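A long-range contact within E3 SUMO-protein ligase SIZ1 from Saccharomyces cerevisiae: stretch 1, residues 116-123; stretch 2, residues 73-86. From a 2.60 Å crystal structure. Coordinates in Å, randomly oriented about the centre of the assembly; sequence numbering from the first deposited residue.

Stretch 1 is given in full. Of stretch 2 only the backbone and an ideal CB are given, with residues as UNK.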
# COMPACT_ATOMS: atom_id res chain seq x y z
N LYS A 116 -1.78 13.45 10.21
CA LYS A 116 -1.64 12.29 9.36
C LYS A 116 -0.34 11.56 9.69
O LYS A 116 0.27 10.95 8.82
CB LYS A 116 -1.64 12.72 7.90
CG LYS A 116 -2.97 13.23 7.39
CD LYS A 116 -2.98 13.34 5.87
CE LYS A 116 -4.34 13.80 5.35
NZ LYS A 116 -5.44 12.92 5.85
N HIS A 117 0.09 11.61 10.94
CA HIS A 117 1.33 10.95 11.32
C HIS A 117 1.10 9.92 12.40
O HIS A 117 0.25 10.09 13.27
CB HIS A 117 2.35 11.97 11.79
CG HIS A 117 2.85 12.85 10.69
ND1 HIS A 117 2.07 13.83 10.12
CD2 HIS A 117 4.02 12.84 10.01
CE1 HIS A 117 2.74 14.39 9.13
NE2 HIS A 117 3.92 13.81 9.03
N ARG A 118 1.88 8.84 12.35
CA ARG A 118 1.71 7.78 13.34
C ARG A 118 3.02 7.07 13.62
O ARG A 118 3.91 7.04 12.78
CB ARG A 118 0.67 6.78 12.84
CG ARG A 118 -0.55 7.45 12.24
CD ARG A 118 -1.81 6.97 12.91
NE ARG A 118 -1.75 7.12 14.35
CZ ARG A 118 -2.65 6.63 15.19
NH1 ARG A 118 -3.69 5.95 14.73
NH2 ARG A 118 -2.51 6.80 16.50
N LEU A 119 3.13 6.49 14.81
CA LEU A 119 4.34 5.77 15.21
C LEU A 119 4.15 4.27 14.97
O LEU A 119 3.41 3.61 15.70
CB LEU A 119 4.62 6.02 16.68
CG LEU A 119 6.06 5.92 17.20
CD1 LEU A 119 5.99 5.23 18.54
CD2 LEU A 119 6.96 5.17 16.23
N TYR A 120 4.80 3.74 13.94
CA TYR A 120 4.65 2.33 13.61
C TYR A 120 5.85 1.50 14.03
O TYR A 120 7.00 1.94 13.96
CB TYR A 120 4.45 2.17 12.09
CG TYR A 120 3.05 2.44 11.60
CD1 TYR A 120 2.07 2.95 12.45
CD2 TYR A 120 2.70 2.15 10.28
CE1 TYR A 120 0.77 3.16 12.00
CE2 TYR A 120 1.39 2.36 9.82
CZ TYR A 120 0.44 2.86 10.69
OH TYR A 120 -0.85 3.04 10.24
N LEU A 121 5.59 0.30 14.50
CA LEU A 121 6.69 -0.56 14.87
C LEU A 121 6.75 -1.62 13.76
O LEU A 121 5.73 -2.21 13.39
CB LEU A 121 6.43 -1.21 16.21
CG LEU A 121 7.52 -2.16 16.69
CD1 LEU A 121 8.87 -1.45 16.73
CD2 LEU A 121 7.12 -2.70 18.05
N PHE A 122 7.94 -1.81 13.20
CA PHE A 122 8.14 -2.79 12.14
C PHE A 122 8.99 -3.93 12.66
O PHE A 122 9.72 -3.77 13.63
CB PHE A 122 8.86 -2.18 10.93
CG PHE A 122 8.03 -1.24 10.12
CD1 PHE A 122 7.71 0.02 10.61
CD2 PHE A 122 7.54 -1.62 8.88
CE1 PHE A 122 6.93 0.89 9.88
CE2 PHE A 122 6.76 -0.76 8.14
CZ PHE A 122 6.45 0.50 8.64
N SER A 123 8.90 -5.06 11.98
CA SER A 123 9.68 -6.22 12.35
C SER A 123 10.06 -6.95 11.10
O SER A 123 9.29 -7.01 10.16
CB SER A 123 8.87 -7.13 13.25
OG SER A 123 9.61 -8.29 13.58
N UNK A 73 0.57 3.68 0.92
CA UNK A 73 -0.34 4.21 1.95
C UNK A 73 0.30 4.81 3.19
O UNK A 73 -0.39 5.37 4.05
CB UNK A 73 -1.27 3.09 2.40
N UNK A 74 1.61 4.67 3.32
CA UNK A 74 2.30 5.29 4.42
C UNK A 74 3.74 5.51 3.99
O UNK A 74 4.27 4.79 3.14
CB UNK A 74 2.21 4.44 5.69
N UNK A 75 4.37 6.55 4.53
CA UNK A 75 5.73 6.88 4.15
C UNK A 75 6.58 7.00 5.39
O UNK A 75 6.27 7.79 6.30
CB UNK A 75 5.78 8.17 3.33
N UNK A 76 7.65 6.21 5.45
CA UNK A 76 8.55 6.25 6.60
C UNK A 76 9.27 7.59 6.56
O UNK A 76 9.99 7.90 5.60
CB UNK A 76 9.54 5.08 6.59
N UNK A 77 9.06 8.38 7.60
CA UNK A 77 9.64 9.72 7.69
C UNK A 77 10.85 9.81 8.60
O UNK A 77 11.92 10.23 8.16
CB UNK A 77 8.58 10.71 8.18
N UNK A 78 10.67 9.44 9.86
CA UNK A 78 11.76 9.52 10.84
C UNK A 78 11.90 8.24 11.63
O UNK A 78 10.92 7.55 11.89
CB UNK A 78 11.53 10.69 11.80
N UNK A 79 13.13 7.92 12.01
CA UNK A 79 13.37 6.75 12.83
C UNK A 79 13.57 7.21 14.26
O UNK A 79 14.37 8.11 14.51
CB UNK A 79 14.58 5.95 12.33
N UNK A 80 12.82 6.63 15.19
CA UNK A 80 12.99 6.96 16.61
C UNK A 80 14.10 5.97 16.98
O UNK A 80 13.85 4.80 17.28
CB UNK A 80 11.72 6.81 17.45
N UNK A 81 15.36 6.46 16.99
CA UNK A 81 16.61 5.74 17.27
C UNK A 81 16.59 4.76 18.42
O UNK A 81 17.06 3.63 18.29
CB UNK A 81 17.72 6.76 17.55
N UNK A 82 16.05 5.19 19.55
CA UNK A 82 15.98 4.35 20.74
C UNK A 82 15.09 3.11 20.56
O UNK A 82 15.29 2.11 21.23
CB UNK A 82 15.47 5.18 21.92
N UNK A 83 14.11 3.19 19.66
CA UNK A 83 13.18 2.08 19.40
C UNK A 83 13.74 1.09 18.39
O UNK A 83 13.27 0.99 17.26
CB UNK A 83 11.84 2.62 18.90
N UNK A 84 14.76 0.35 18.80
CA UNK A 84 15.36 -0.64 17.92
C UNK A 84 15.69 -1.83 18.80
O UNK A 84 16.56 -1.75 19.67
CB UNK A 84 16.60 -0.10 17.20
N UNK A 85 14.99 -2.92 18.58
CA UNK A 85 15.18 -4.12 19.38
C UNK A 85 15.54 -5.34 18.53
O UNK A 85 15.41 -5.33 17.30
CB UNK A 85 13.91 -4.41 20.19
N UNK A 86 16.01 -6.38 19.19
CA UNK A 86 16.38 -7.61 18.51
C UNK A 86 15.63 -8.74 19.18
O UNK A 86 15.46 -8.74 20.40
CB UNK A 86 17.89 -7.85 18.54

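Position 73 precedes the first strand, and nothing of stretch 1 lies within 5.5 Å of its CB, so the contact leaves its side chain undetermined; it is Phe-73. At 74 the extended backbone (phi/psi -155/150) directs CA-to-CB toward stretch 1, the ideal CB lying 4.7 Å from Tyr-120 CE2, with the ring of Phe-122 also within range. Two aromatic rings invite a large apolar or aromatic side chain. The residue is Tyr-74. Its ring presents a face to the edge of Tyr-120, centroids 5.8 Å apart and planes at 78°, and also meets Phe-122, where Tyr-74 CE1 lies 3.8 Å from Phe-122 CZ. Tyr-74 OH approaches Phe-122 CE2 at 3.6 Å, at the ring edge.

Position 75 is out of reach, and many side chains would serve; it is Lys-75. At 76 the CB points sideways, so only a side chain with some length could reach the Phe-122 ring, and an apolar one would suit it. Ile-76 does this through CD1, 4.3 Å from Phe-122 CZ.

Position 77 points toward stretch 1, its ideal CB 5.4 Å from His-117 CD2. The imidazole offers a polar nitrogen, favouring a polar or acidic chain of moderate length, though an aromatic one could also pack there. Gln-77 brings its amide to the ring edge: OE1 lies 3.0 Å from His-117 NE2, while Gln-77 NE2 donates a weak hydrogen bond to His-117 NE2 (3.5 Å, 134°).

Positions 78 and 79 point sideways and away, leaving the choice wide; they are Arg-78 and Leu-79, neither in contact. Position 80 turns back, with its ideal CB 5.2 Å from Leu-119 CD2, and a branched or long aliphatic chain would suit. Ile-80 extends CD1 to 3.6 Å from Leu-119 CD2.

A type I turn runs from 80 to 83, closed by a backbone hydrogen bond from N of 83 to Ile-80 O at 2.9 Å. Phi of -41° at 81 is compatible with proline, and Pro-81 is found. Position 82 meets nothing of stretch 1 and would take almost any side chain; it is Glu-82.

Position 83 faces Leu-119 and Leu-121, suiting leucine, isoleucine or methionine. Leu-83 touches both: its CD1 is 4.1 Å from Leu-119 CD1, its CD2 4.4 Å from Leu-121 CD1. Position 84 points away, so the contact sets no preference; it is Val-84. At 85 the sideways CB, 7.3 Å from Leu-121 CD2, favours a long apolar side chain, aliphatic or aromatic; Met-85 places CE 4.1 Å from Leu-121 CD2. Position 86, out of reach, is equally unconstrained: Asn-86.

Stretch 2, residues 73-86: FYKIQRLIPELVMN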
# COMPACT_ATOMS: atom_id res chain seq x y z
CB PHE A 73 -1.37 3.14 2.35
CG PHE A 73 -2.34 2.84 1.26
CD1 PHE A 73 -2.30 1.62 0.59
CD2 PHE A 73 -3.26 3.80 0.86
CE1 PHE A 73 -3.15 1.37 -0.48
CE2 PHE A 73 -4.12 3.56 -0.21
CZ PHE A 73 -4.06 2.35 -0.88
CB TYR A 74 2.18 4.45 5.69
CG TYR A 74 2.71 3.04 5.62
CD1 TYR A 74 4.08 2.79 5.50
CD2 TYR A 74 1.85 1.95 5.75
CE1 TYR A 74 4.58 1.49 5.51
CE2 TYR A 74 2.33 0.65 5.76
CZ TYR A 74 3.70 0.42 5.64
OH TYR A 74 4.19 -0.86 5.61
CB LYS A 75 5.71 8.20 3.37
CG LYS A 75 6.93 8.49 2.52
CD LYS A 75 6.68 9.69 1.61
CE LYS A 75 5.43 9.47 0.74
NZ LYS A 75 5.14 10.57 -0.23
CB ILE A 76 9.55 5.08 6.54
CG1 ILE A 76 8.80 3.77 6.78
CG2 ILE A 76 10.63 5.27 7.57
CD1 ILE A 76 9.68 2.54 6.68
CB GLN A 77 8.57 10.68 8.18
CG GLN A 77 8.38 11.91 7.35
CD GLN A 77 7.06 12.59 7.68
OE1 GLN A 77 6.82 12.96 8.83
NE2 GLN A 77 6.20 12.73 6.67
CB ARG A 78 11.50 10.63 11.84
CG ARG A 78 12.72 11.43 12.24
CD ARG A 78 12.85 12.66 11.35
NE ARG A 78 11.58 13.38 11.23
CZ ARG A 78 10.84 13.81 12.26
NH1 ARG A 78 11.24 13.60 13.51
NH2 ARG A 78 9.70 14.44 12.03
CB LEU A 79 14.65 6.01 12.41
CG LEU A 79 14.97 4.88 13.41
CD1 LEU A 79 14.79 3.51 12.76
CD2 LEU A 79 16.39 5.02 13.93
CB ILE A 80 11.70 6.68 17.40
CG1 ILE A 80 10.62 7.65 16.94
CG2 ILE A 80 11.95 6.87 18.87
CD1 ILE A 80 9.33 7.49 17.68
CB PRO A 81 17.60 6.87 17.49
CG PRO A 81 16.76 7.89 18.17
CD PRO A 81 15.51 7.88 17.33
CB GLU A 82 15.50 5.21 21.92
CG GLU A 82 15.30 6.68 21.55
CD GLU A 82 15.45 7.62 22.74
OE1 GLU A 82 16.58 7.73 23.25
OE2 GLU A 82 14.44 8.24 23.15
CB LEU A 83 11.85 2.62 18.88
CG LEU A 83 10.63 2.43 19.76
CD1 LEU A 83 9.41 2.98 19.05
CD2 LEU A 83 10.46 0.96 20.06
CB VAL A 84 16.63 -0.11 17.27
CG1 VAL A 84 17.27 -1.19 16.41
CG2 VAL A 84 16.29 1.11 16.44
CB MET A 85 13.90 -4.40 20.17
CG MET A 85 13.32 -3.14 20.79
SD MET A 85 11.67 -3.33 21.50
CE MET A 85 10.65 -3.52 20.04
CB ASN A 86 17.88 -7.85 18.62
CG ASN A 86 18.68 -6.77 17.94
OD1 ASN A 86 18.92 -6.82 16.73
ND2 ASN A 86 19.09 -5.76 18.71
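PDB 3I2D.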